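Catechol O-methyltransferase (Niastella koreensis GR20-10, PDB 7CVV) catalyses magnesium-dependent methyl transfer from S-adenosyl-L-methionine to catechol-like compounds, giving meta- and para-methylated products of protocatechuic acid in equal proportion. Local coordinates at residues N60-G65 with I86-D91; V41-G46 with A68-I73; I136-D141 with T160-D165. All coordinates share one frame; numbering follows the deposited sequence.

Contact 1 (N60-G65 with I86-D91); sequences NILELG and ITLEYD. With SAM (S-adenosylmethionine), chain D.
A buried carboxylate, that of Glu63, lies alongside Thr87 on the neighbouring strand and takes a hydrogen bond from its hydroxyl, with Thr87 OG1 2.6 Å from Glu63 OE2 and above the carboxylate plane. Glu63 reaches it with CG anti to the backbone N (chi1 -176°) and an extended chain. The buried carboxylate is probably stabilised by several donors: Ser71 and Thr72 of helix 70-76 also hydrogen-bond to it, while Thr87 OG1 has a second partner in Thr66. On the other face of the sheet Leu64 and Leu88 run side by side, CD2 to CD1 at 3.7 Å. The last bond between these parallel strands runs from Gly65 N to Leu88 O (2.7 Å). Glycine suits position Gly65 because a CB would press on the preceding carbonyl oxygen and probably crowd the ligand's O4'. Glu89 bends at chi2 (48°) and accepts hydrogen bonds from the ribose O3' on OE1 (2.6 Å) and from O2' on OE2, as the acidic residue ending the second strand does in other class I methyltransferases. Strands 60-64 and 84-89 are joined through helix 70-76 as a beta-alpha-beta unit; helix 118-127 covers the leucines, and strand 111-115 lies beside 84-89, strand 135-138 beside 60-64.

Contact 2 (V41-G46 with A68-I73); sequences VSPNQG and AGYSTI. With SAM (S-adenosylmethionine), chain D.
Two helix starts face each other across the methionine end of S-adenosylmethionine, and their backbones offer it N-H groups: Val41 N meets OXT of the ligand at 2.8 Å in a nearly straight bond (169°), and Ser71 N meets the other carboxylate oxygen, O, at 3.2 Å. Between the segments the contact is made largely by Tyr70. Val41 CG2 comes in the plane of its ring at the edge, 3.6 Å from Tyr70 CD1, and beta-branching lets the other methyl, CG1, lie by OXT of the ligand. The phenol oxygen sits against the proline ring, Tyr70 OH being 3.3 Å from Pro43 CD; this is van der Waals contact, as the proline nitrogen has no hydrogen to give. Tyrosine is long enough to span both neighbours, and Leu24 and Thr28 of helix 22-33 also touch it. Ser71 OG, turned back between its own N and carbonyl carbon (chi1 56°), accepts from the ligand ammonium N at 3.1 Å and is also hydrogen-bonded to Glu63. Ser42 caps helix 43-55, its OG receiving Gln45 N. Paired amides and a small hydroxyl gripping the amino-acid moiety are consistent with the S-adenosylmethionine site of class I methyltransferases.

Contact 3 (I136-D141 with T160-D165); sequences IFIDAD and TLIVAD. With SAM (S-adenosylmethionine), chain D.
With CG anti to the backbone N in both, Asp139 (chi1 -161°) and Asp165 (chi1 -168°) send their carboxylates the same way, side by side with their planes 52° apart. Asp139 OD1 and Asp165 OD2 approach to 3.3 Å, two acceptors that do not bond each other, consistent with their shared role as magnesium ligands with Asn166; aspartate offers short, hard oxygen ligands for the metal. The second oxygen, Asp139 OD2, takes a hydrogen bond from the ammonium N of S-adenosylmethionine at 2.6 Å, so the same residue serves both the magnesium site and the methyl donor. Behind the carboxylates run the parallel strands 135-138 and 161-165, joined through helix 145-154 as a beta-alpha-beta unit of the Rossmann-like methyltransferase fold. Val163 N hydrogen-bonds to Ile136 O at 2.7 Å, and Ile138 N to Val163 O in an almost straight bond. Phe137 reaches across to the next strand: Val163 CG1 meets its ring edge 3.8 Å from CD1, and Asp165 CB lies 4.0 Å from CE1. An alanine in place of Phe137 would remove the ring and is likely to open a gap beside Val163, leaving the CB of Asp165 with less to hold it in position. On the opposite face Ile138 CD1 packs on Ile162 CG2 at 4.0 Å, beta-branched residues suited to extended strands, and helix 145-154 covers them through Tyr145 and Phe149.

Contacts 1 and 3 belong to one mixed sheet, in which strands 60-64 and 135-138 are neighbours; their centres are about 10 Å apart, and Leu62 and Leu64 hydrogen-bond to Phe137 through the backbone. Contact 2 lies about 13 Å between centres from each of them, where helices 43-55 and 70-76 begin. Along the chain the segments of contacts 1 and 2 alternate, because helix 43-55 leads into strand 60-64 and that strand into helix 70-76, whereas contact 3 follows both. All three touch S-adenosylmethionine: contact 1 holds the ribose, contact 2 the carboxylate, and contacts 2 and 3 share the ammonium group, so separate parts of the chain converge on the methyl donor and the magnesium ligands.

Contact 1 (N60-G65 with I86-D91)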
loop_
_atom_site.group_PDB
_atom_site.type_symbol
_atom_site.label_atom_id
_atom_site.label_comp_id
_atom_site.label_asym_id
_atom_site.label_seq_id
_atom_site.Cartn_x
_atom_site.Cartn_y
_atom_site.Cartn_z
ATOM N N ASN A 60 15.932 9.178 -4.642
ATOM C CA ASN A 60 15.602 9.772 -5.962
ATOM C C ASN A 60 14.153 9.482 -6.336
ATOM O O ASN A 60 13.895 8.319 -6.640
ATOM C CB ASN A 60 16.455 9.165 -7.065
ATOM C CG ASN A 60 17.550 10.097 -7.498
ATOM O OD1 ASN A 60 17.316 10.974 -8.329
ATOM N ND2 ASN A 60 18.725 9.921 -6.916
ATOM N N ILE A 61 13.277 10.497 -6.359
ATOM C CA ILE A 61 11.825 10.333 -6.654
ATOM C C ILE A 61 11.463 11.176 -7.874
ATOM O O ILE A 61 11.894 12.367 -7.932
ATOM C CB ILE A 61 10.948 10.723 -5.458
ATOM C CG1 ILE A 61 11.339 9.955 -4.198
ATOM C CG2 ILE A 61 9.473 10.539 -5.798
ATOM C CD1 ILE A 61 10.830 10.601 -2.932
ATOM N N LEU A 62 10.674 10.579 -8.774
ATOM C CA LEU A 62 10.095 11.271 -9.956
ATOM C C LEU A 62 8.581 11.376 -9.774
ATOM O O LEU A 62 7.942 10.367 -9.412
ATOM C CB LEU A 62 10.444 10.523 -11.246
ATOM C CG LEU A 62 9.908 11.171 -12.524
ATOM C CD1 LEU A 62 10.398 12.606 -12.647
ATOM C CD2 LEU A 62 10.272 10.354 -13.753
ATOM N N GLU A 63 8.057 12.577 -10.014
ATOM C CA GLU A 63 6.640 12.965 -9.828
ATOM C C GLU A 63 6.164 13.638 -11.114
ATOM O O GLU A 63 6.786 14.634 -11.512
ATOM C CB GLU A 63 6.503 13.917 -8.640
ATOM C CG GLU A 63 5.056 14.284 -8.345
ATOM C CD GLU A 63 4.813 15.243 -7.181
ATOM O OE1 GLU A 63 3.832 15.014 -6.444
ATOM O OE2 GLU A 63 5.577 16.240 -7.021
ATOM N N LEU A 64 5.124 13.106 -11.753
ATOM C CA LEU A 64 4.405 13.805 -12.850
ATOM C C LEU A 64 3.180 14.496 -12.255
ATOM O O LEU A 64 2.286 13.809 -11.849
ATOM C CB LEU A 64 3.966 12.816 -13.933
ATOM C CG LEU A 64 5.045 11.915 -14.523
ATOM C CD1 LEU A 64 4.773 11.652 -15.993
ATOM C CD2 LEU A 64 6.425 12.508 -14.352
ATOM N N GLY A 65 3.133 15.815 -12.255
ATOM C CA GLY A 65 1.958 16.563 -11.797
ATOM C C GLY A 65 2.196 17.068 -10.396
ATOM O O GLY A 65 1.996 16.286 -9.448
ATOM N N ILE A 86 12.433 15.201 -8.211
ATOM C CA ILE A 86 12.176 15.957 -9.459
ATOM C C ILE A 86 10.705 15.763 -9.826
ATOM O O ILE A 86 10.314 14.616 -10.083
ATOM C CB ILE A 86 13.150 15.503 -10.556
ATOM C CG1 ILE A 86 14.594 15.560 -10.046
ATOM C CG2 ILE A 86 12.950 16.328 -11.823
ATOM C CD1 ILE A 86 15.583 14.917 -10.975
ATOM N N THR A 87 9.952 16.871 -9.838
ATOM C CA THR A 87 8.494 16.939 -10.085
ATOM C C THR A 87 8.235 17.744 -11.365
ATOM O O THR A 87 8.780 18.842 -11.463
ATOM C CB THR A 87 7.775 17.505 -8.852
ATOM O OG1 THR A 87 6.376 17.481 -9.154
ATOM C CG2 THR A 87 8.224 18.894 -8.451
ATOM N N LEU A 88 7.426 17.215 -12.293
ATOM C CA LEU A 88 7.122 17.848 -13.611
ATOM C C LEU A 88 5.724 18.496 -13.570
ATOM O O LEU A 88 4.782 17.875 -12.984
ATOM C CB LEU A 88 7.239 16.804 -14.731
ATOM C CG LEU A 88 8.444 15.869 -14.614
ATOM C CD1 LEU A 88 8.632 15.001 -15.853
ATOM C CD2 LEU A 88 9.712 16.659 -14.314
ATOM N N GLU A 89 5.606 19.696 -14.164
ATOM C CA GLU A 89 4.379 20.541 -14.153
ATOM C C GLU A 89 4.261 21.334 -15.466
ATOM O O GLU A 89 5.134 22.169 -15.739
ATOM C CB GLU A 89 4.404 21.480 -12.942
ATOM C CG GLU A 89 3.192 22.379 -12.848
ATOM C CD GLU A 89 1.861 21.654 -13.032
ATOM O OE1 GLU A 89 1.601 20.673 -12.286
ATOM O OE2 GLU A 89 1.088 22.059 -13.932
ATOM N N TYR A 90 3.193 21.108 -16.233
ATOM C CA TYR A 90 2.939 21.801 -17.520
ATOM C C TYR A 90 2.666 23.291 -17.264
ATOM O O TYR A 90 3.005 24.135 -18.082
ATOM C CB TYR A 90 1.772 21.123 -18.233
ATOM C CG TYR A 90 1.244 21.839 -19.450
ATOM C CD1 TYR A 90 1.892 21.743 -20.677
ATOM C CD2 TYR A 90 0.057 22.554 -19.390
ATOM C CE1 TYR A 90 1.389 22.358 -21.812
ATOM C CE2 TYR A 90 -0.459 23.177 -20.515
ATOM C CZ TYR A 90 0.207 23.079 -21.726
ATOM O OH TYR A 90 -0.308 23.713 -22.818
ATOM N N ASP A 91 2.053 23.594 -16.129
ATOM C CA ASP A 91 1.413 24.903 -15.866
ATOM C C ASP A 91 2.376 25.784 -15.068
ATOM O O ASP A 91 2.712 25.493 -13.924
ATOM C CB ASP A 91 0.046 24.683 -15.218
ATOM C CG ASP A 91 -0.784 25.947 -15.244
ATOM O OD1 ASP A 91 -0.226 27.027 -14.926
ATOM O OD2 ASP A 91 -1.948 25.848 -15.637
HETATM N N SAM D . -0.195 15.219 -7.163
HETATM C CA SAM D . -0.520 16.625 -6.801
HETATM C C SAM D . -0.930 16.689 -5.319
HETATM O O SAM D . -0.645 17.719 -4.682
HETATM O OXT SAM D . -1.506 15.695 -4.849
HETATM C CB SAM D . -1.666 17.139 -7.680
HETATM C CG SAM D . -1.418 17.090 -9.209
HETATM S SD SAM D . -2.992 17.476 -10.027
HETATM C CE SAM D . -3.823 15.893 -9.857
HETATM C "C5'" SAM D . -2.636 17.489 -11.804
HETATM C "C4'" SAM D . -1.505 18.388 -12.240
HETATM O "O4'" SAM D . -0.944 17.849 -13.459
HETATM C "C3'" SAM D . -1.880 19.839 -12.542
HETATM O "O3'" SAM D . -0.997 20.708 -11.852
HETATM C "C2'" SAM D . -1.674 19.954 -14.055
HETATM O "O2'" SAM D . -1.184 21.209 -14.460
HETATM C "C1'" SAM D . -0.581 18.923 -14.279
HETATM N N9 SAM D . -0.485 18.440 -15.645
HETATM C C8 SAM D . -1.536 18.149 -16.478
HETATM N N7 SAM D . -1.151 17.710 -17.653
HETATM C C5 SAM D . 0.232 17.678 -17.579
HETATM C C6 SAM D . 1.212 17.289 -18.506
HETATM N N6 SAM D . 0.914 16.855 -19.727
HETATM N N1 SAM D . 2.509 17.343 -18.113
HETATM C C2 SAM D . 2.775 17.778 -16.876
HETATM N N3 SAM D . 1.935 18.199 -15.929
HETATM C C4 SAM D . 0.659 18.116 -16.341
#

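Contact 2 (V41-G46 with A68-I73)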
loop_
_atom_site.group_PDB
_atom_site.type_symbol
_atom_site.label_atom_id
_atom_site.label_comp_id
_atom_site.label_asym_id
_atom_site.label_seq_id
_atom_site.Cartn_x
_atom_site.Cartn_y
_atom_site.Cartn_z
ATOM N N VAL A 41 -3.897 15.024 -3.569
ATOM C CA VAL A 41 -4.073 13.836 -2.686
ATOM C C VAL A 41 -4.605 14.327 -1.339
ATOM O O VAL A 41 -4.453 15.503 -1.046
ATOM C CB VAL A 41 -2.779 13.022 -2.508
ATOM C CG1 VAL A 41 -2.265 12.538 -3.853
ATOM C CG2 VAL A 41 -1.699 13.781 -1.729
ATOM N N SER A 42 -5.223 13.444 -0.565
ATOM C CA SER A 42 -5.700 13.707 0.820
ATOM C C SER A 42 -4.499 13.582 1.752
ATOM O O SER A 42 -3.495 12.992 1.351
ATOM C CB SER A 42 -6.759 12.721 1.193
ATOM O OG SER A 42 -6.141 11.488 1.511
ATOM N N PRO A 43 -4.548 14.107 3.003
ATOM C CA PRO A 43 -3.502 13.815 3.980
ATOM C C PRO A 43 -3.182 12.308 4.092
ATOM O O PRO A 43 -2.005 11.974 4.114
ATOM C CB PRO A 43 -4.003 14.375 5.319
ATOM C CG PRO A 43 -5.363 14.983 5.026
ATOM C CD PRO A 43 -5.569 15.012 3.525
ATOM N N ASN A 44 -4.184 11.423 4.170
ATOM C CA ASN A 44 -3.942 9.980 4.444
ATOM C C ASN A 44 -3.239 9.344 3.240
ATOM O O ASN A 44 -2.330 8.541 3.445
ATOM C CB ASN A 44 -5.220 9.244 4.853
ATOM C CG ASN A 44 -5.718 9.583 6.252
ATOM O OD1 ASN A 44 -4.946 10.017 7.122
ATOM N ND2 ASN A 44 -7.011 9.380 6.490
ATOM N N GLN A 45 -3.616 9.719 2.023
ATOM C CA GLN A 45 -2.889 9.324 0.785
ATOM C C GLN A 45 -1.466 9.883 0.833
ATOM O O GLN A 45 -0.527 9.170 0.419
ATOM C CB GLN A 45 -3.586 9.849 -0.467
ATOM C CG GLN A 45 -4.792 9.029 -0.905
ATOM C CD GLN A 45 -5.648 9.765 -1.920
ATOM O OE1 GLN A 45 -5.161 10.274 -2.938
ATOM N NE2 GLN A 45 -6.947 9.823 -1.652
ATOM N N GLY A 46 -1.337 11.131 1.283
ATOM C CA GLY A 46 -0.048 11.819 1.484
ATOM C C GLY A 46 0.860 10.983 2.348
ATOM O O GLY A 46 2.024 10.740 1.992
ATOM N N ALA A 68 0.055 22.398 -6.471
ATOM C CA ALA A 68 0.601 23.330 -5.455
ATOM C C ALA A 68 1.736 22.659 -4.674
ATOM O O ALA A 68 2.273 23.308 -3.752
ATOM C CB ALA A 68 -0.487 23.812 -4.531
ATOM N N GLY A 69 2.071 21.413 -5.024
ATOM C CA GLY A 69 3.134 20.621 -4.376
ATOM C C GLY A 69 2.726 20.019 -3.044
ATOM O O GLY A 69 3.612 19.773 -2.231
ATOM N N TYR A 70 1.451 19.724 -2.820
ATOM C CA TYR A 70 0.972 19.034 -1.594
ATOM C C TYR A 70 1.631 17.639 -1.501
ATOM O O TYR A 70 2.324 17.347 -0.501
ATOM C CB TYR A 70 -0.555 19.020 -1.585
ATOM C CG TYR A 70 -1.162 18.429 -0.345
ATOM C CD1 TYR A 70 -1.409 17.069 -0.256
ATOM C CD2 TYR A 70 -1.492 19.224 0.737
ATOM C CE1 TYR A 70 -1.954 16.503 0.878
ATOM C CE2 TYR A 70 -2.047 18.676 1.878
ATOM C CZ TYR A 70 -2.264 17.313 1.955
ATOM O OH TYR A 70 -2.800 16.788 3.100
ATOM N N SER A 71 1.483 16.816 -2.539
ATOM C CA SER A 71 2.015 15.424 -2.601
ATOM C C SER A 71 3.535 15.459 -2.530
ATOM O O SER A 71 4.123 14.564 -1.924
ATOM C CB SER A 71 1.580 14.722 -3.848
ATOM O OG SER A 71 1.972 15.477 -4.970
ATOM N N THR A 72 4.114 16.477 -3.158
ATOM C CA THR A 72 5.573 16.746 -3.229
ATOM C C THR A 72 6.129 16.879 -1.803
ATOM O O THR A 72 7.099 16.165 -1.499
ATOM C CB THR A 72 5.829 17.970 -4.116
ATOM O OG1 THR A 72 5.014 17.849 -5.289
ATOM C CG2 THR A 72 7.283 18.110 -4.502
ATOM N N ILE A 73 5.504 17.704 -0.950
ATOM C CA ILE A 73 5.937 17.925 0.469
ATOM C C ILE A 73 5.928 16.589 1.246
ATOM O O ILE A 73 6.965 16.288 1.856
ATOM C CB ILE A 73 5.109 19.038 1.142
ATOM C CG1 ILE A 73 5.381 20.403 0.497
ATOM C CG2 ILE A 73 5.363 19.076 2.634
ATOM C CD1 ILE A 73 4.394 21.495 0.869
HETATM N N SAM D . -0.195 15.219 -7.163
HETATM C CA SAM D . -0.520 16.625 -6.801
HETATM C C SAM D . -0.930 16.689 -5.319
HETATM O O SAM D . -0.645 17.719 -4.682
HETATM O OXT SAM D . -1.506 15.695 -4.849
HETATM C CB SAM D . -1.666 17.139 -7.680
HETATM C CG SAM D . -1.418 17.090 -9.209
HETATM S SD SAM D . -2.992 17.476 -10.027
HETATM C CE SAM D . -3.823 15.893 -9.857
HETATM C "C5'" SAM D . -2.636 17.489 -11.804
HETATM C "C4'" SAM D . -1.505 18.388 -12.240
HETATM O "O4'" SAM D . -0.944 17.849 -13.459
HETATM C "C3'" SAM D . -1.880 19.839 -12.542
HETATM O "O3'" SAM D . -0.997 20.708 -11.852
HETATM C "C2'" SAM D . -1.674 19.954 -14.055
HETATM O "O2'" SAM D . -1.184 21.209 -14.460
HETATM C "C1'" SAM D . -0.581 18.923 -14.279
HETATM N N9 SAM D . -0.485 18.440 -15.645
HETATM C C8 SAM D . -1.536 18.149 -16.478
HETATM N N7 SAM D . -1.151 17.710 -17.653
HETATM C C5 SAM D . 0.232 17.678 -17.579
HETATM C C6 SAM D . 1.212 17.289 -18.506
HETATM N N6 SAM D . 0.914 16.855 -19.727
HETATM N N1 SAM D . 2.509 17.343 -18.113
HETATM C C2 SAM D . 2.775 17.778 -16.876
HETATM N N3 SAM D . 1.935 18.199 -15.929
HETATM C C4 SAM D . 0.659 18.116 -16.341
#

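Contact 3 (I136-D141 with T160-D165)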
loop_
_atom_site.group_PDB
_atom_site.type_symbol
_atom_site.label_atom_id
_atom_site.label_comp_id
_atom_site.label_asym_id
_atom_site.label_seq_id
_atom_site.Cartn_x
_atom_site.Cartn_y
_atom_site.Cartn_z
ATOM N N ILE A 136 8.423 6.489 -8.440
ATOM C CA ILE A 136 7.870 7.348 -9.521
ATOM C C ILE A 136 6.362 7.454 -9.335
ATOM O O ILE A 136 5.678 6.404 -9.396
ATOM C CB ILE A 136 8.208 6.798 -10.909
ATOM C CG1 ILE A 136 9.717 6.560 -11.036
ATOM C CG2 ILE A 136 7.663 7.758 -11.956
ATOM C CD1 ILE A 136 10.152 5.902 -12.336
ATOM N N PHE A 137 5.890 8.679 -9.118
ATOM C CA PHE A 137 4.468 9.011 -8.882
ATOM C C PHE A 137 3.923 9.674 -10.147
ATOM O O PHE A 137 4.383 10.782 -10.464
ATOM C CB PHE A 137 4.332 9.919 -7.661
ATOM C CG PHE A 137 2.910 10.187 -7.260
ATOM C CD1 PHE A 137 1.970 9.167 -7.262
ATOM C CD2 PHE A 137 2.504 11.460 -6.886
ATOM C CE1 PHE A 137 0.656 9.416 -6.893
ATOM C CE2 PHE A 137 1.184 11.710 -6.531
ATOM C CZ PHE A 137 0.263 10.689 -6.533
ATOM N N ILE A 138 3.011 8.990 -10.850
ATOM C CA ILE A 138 2.292 9.527 -12.037
ATOM C C ILE A 138 0.900 10.010 -11.602
ATOM O O ILE A 138 0.109 9.192 -11.110
ATOM C CB ILE A 138 2.236 8.479 -13.172
ATOM C CG1 ILE A 138 3.623 7.944 -13.540
ATOM C CG2 ILE A 138 1.542 9.085 -14.380
ATOM C CD1 ILE A 138 3.603 6.682 -14.387
ATOM N N ASP A 139 0.607 11.292 -11.837
ATOM C CA ASP A 139 -0.624 12.000 -11.383
ATOM C C ASP A 139 -0.862 13.238 -12.272
ATOM O O ASP A 139 -1.156 14.335 -11.737
ATOM C CB ASP A 139 -0.511 12.369 -9.897
ATOM C CG ASP A 139 -1.842 12.678 -9.223
ATOM O OD1 ASP A 139 -2.866 12.016 -9.592
ATOM O OD2 ASP A 139 -1.857 13.577 -8.326
ATOM N N ALA A 140 -0.730 13.084 -13.589
ATOM C CA ALA A 140 -0.924 14.168 -14.582
ATOM C C ALA A 140 -2.192 13.888 -15.409
ATOM O O ALA A 140 -3.074 13.152 -14.906
ATOM C CB ALA A 140 0.315 14.281 -15.426
ATOM N N ASP A 141 -2.297 14.466 -16.614
ATOM C CA ASP A 141 -3.338 14.108 -17.618
ATOM C C ASP A 141 -3.325 12.585 -17.791
ATOM O O ASP A 141 -2.241 11.973 -17.660
ATOM C CB ASP A 141 -3.164 14.895 -18.922
ATOM C CG ASP A 141 -1.796 14.810 -19.600
ATOM O OD1 ASP A 141 -0.760 14.664 -18.888
ATOM O OD2 ASP A 141 -1.772 14.936 -20.846
ATOM N N THR A 160 12.171 -0.692 -8.369
ATOM C CA THR A 160 11.531 0.654 -8.423
ATOM C C THR A 160 10.014 0.492 -8.298
ATOM O O THR A 160 9.437 -0.330 -9.048
ATOM C CB THR A 160 11.816 1.441 -9.716
ATOM O OG1 THR A 160 13.158 1.941 -9.764
ATOM C CG2 THR A 160 10.882 2.622 -9.890
ATOM N N LEU A 161 9.403 1.252 -7.387
ATOM C CA LEU A 161 7.934 1.297 -7.191
ATOM C C LEU A 161 7.409 2.397 -8.102
ATOM O O LEU A 161 7.921 3.521 -7.976
ATOM C CB LEU A 161 7.604 1.637 -5.738
ATOM C CG LEU A 161 6.110 1.774 -5.439
ATOM C CD1 LEU A 161 5.361 0.473 -5.740
ATOM C CD2 LEU A 161 5.878 2.220 -4.009
ATOM N N ILE A 162 6.517 2.054 -9.034
ATOM C CA ILE A 162 5.778 3.037 -9.868
ATOM C C ILE A 162 4.341 3.119 -9.345
ATOM O O ILE A 162 3.685 2.065 -9.163
ATOM C CB ILE A 162 5.829 2.682 -11.364
ATOM C CG1 ILE A 162 7.261 2.450 -11.846
ATOM C CG2 ILE A 162 5.116 3.764 -12.173
ATOM C CD1 ILE A 162 7.366 1.831 -13.246
ATOM N N VAL A 163 3.882 4.342 -9.115
ATOM C CA VAL A 163 2.517 4.627 -8.611
ATOM C C VAL A 163 1.795 5.503 -9.637
ATOM O O VAL A 163 2.388 6.494 -10.125
ATOM C CB VAL A 163 2.558 5.303 -7.230
ATOM C CG1 VAL A 163 1.165 5.520 -6.681
ATOM C CG2 VAL A 163 3.372 4.499 -6.252
ATOM N N ALA A 164 0.555 5.126 -9.937
ATOM C CA ALA A 164 -0.348 5.809 -10.875
ATOM C C ALA A 164 -1.684 5.958 -10.172
ATOM O O ALA A 164 -2.259 4.921 -9.763
ATOM C CB ALA A 164 -0.474 5.020 -12.154
ATOM N N ASP A 165 -2.129 7.200 -10.041
ATOM C CA ASP A 165 -3.312 7.575 -9.235
ATOM C C ASP A 165 -4.532 7.784 -10.149
ATOM O O ASP A 165 -4.331 8.152 -11.313
ATOM C CB ASP A 165 -2.981 8.826 -8.427
ATOM C CG ASP A 165 -4.013 9.117 -7.363
ATOM O OD1 ASP A 165 -4.556 8.141 -6.805
ATOM O OD2 ASP A 165 -4.272 10.301 -7.123
HETATM N N SAM D . -0.195 15.219 -7.163
HETATM C CA SAM D . -0.520 16.625 -6.801
HETATM C C SAM D . -0.930 16.689 -5.319
HETATM O O SAM D . -0.645 17.719 -4.682
HETATM O OXT SAM D . -1.506 15.695 -4.849
HETATM C CB SAM D . -1.666 17.139 -7.680
HETATM C CG SAM D . -1.418 17.090 -9.209
HETATM S SD SAM D . -2.992 17.476 -10.027
HETATM C CE SAM D . -3.823 15.893 -9.857
HETATM C "C5'" SAM D . -2.636 17.489 -11.804
HETATM C "C4'" SAM D . -1.505 18.388 -12.240
HETATM O "O4'" SAM D . -0.944 17.849 -13.459
HETATM C "C3'" SAM D . -1.880 19.839 -12.542
HETATM O "O3'" SAM D . -0.997 20.708 -11.852
HETATM C "C2'" SAM D . -1.674 19.954 -14.055
HETATM O "O2'" SAM D . -1.184 21.209 -14.460
HETATM C "C1'" SAM D . -0.581 18.923 -14.279
HETATM N N9 SAM D . -0.485 18.440 -15.645
HETATM C C8 SAM D . -1.536 18.149 -16.478
HETATM N N7 SAM D . -1.151 17.710 -17.653
HETATM C C5 SAM D . 0.232 17.678 -17.579
HETATM C C6 SAM D . 1.212 17.289 -18.506
HETATM N N6 SAM D . 0.914 16.855 -19.727
HETATM N N1 SAM D . 2.509 17.343 -18.113
HETATM C C2 SAM D . 2.775 17.778 -16.876
HETATM N N3 SAM D . 1.935 18.199 -15.929
HETATM C C4 SAM D . 0.659 18.116 -16.341
#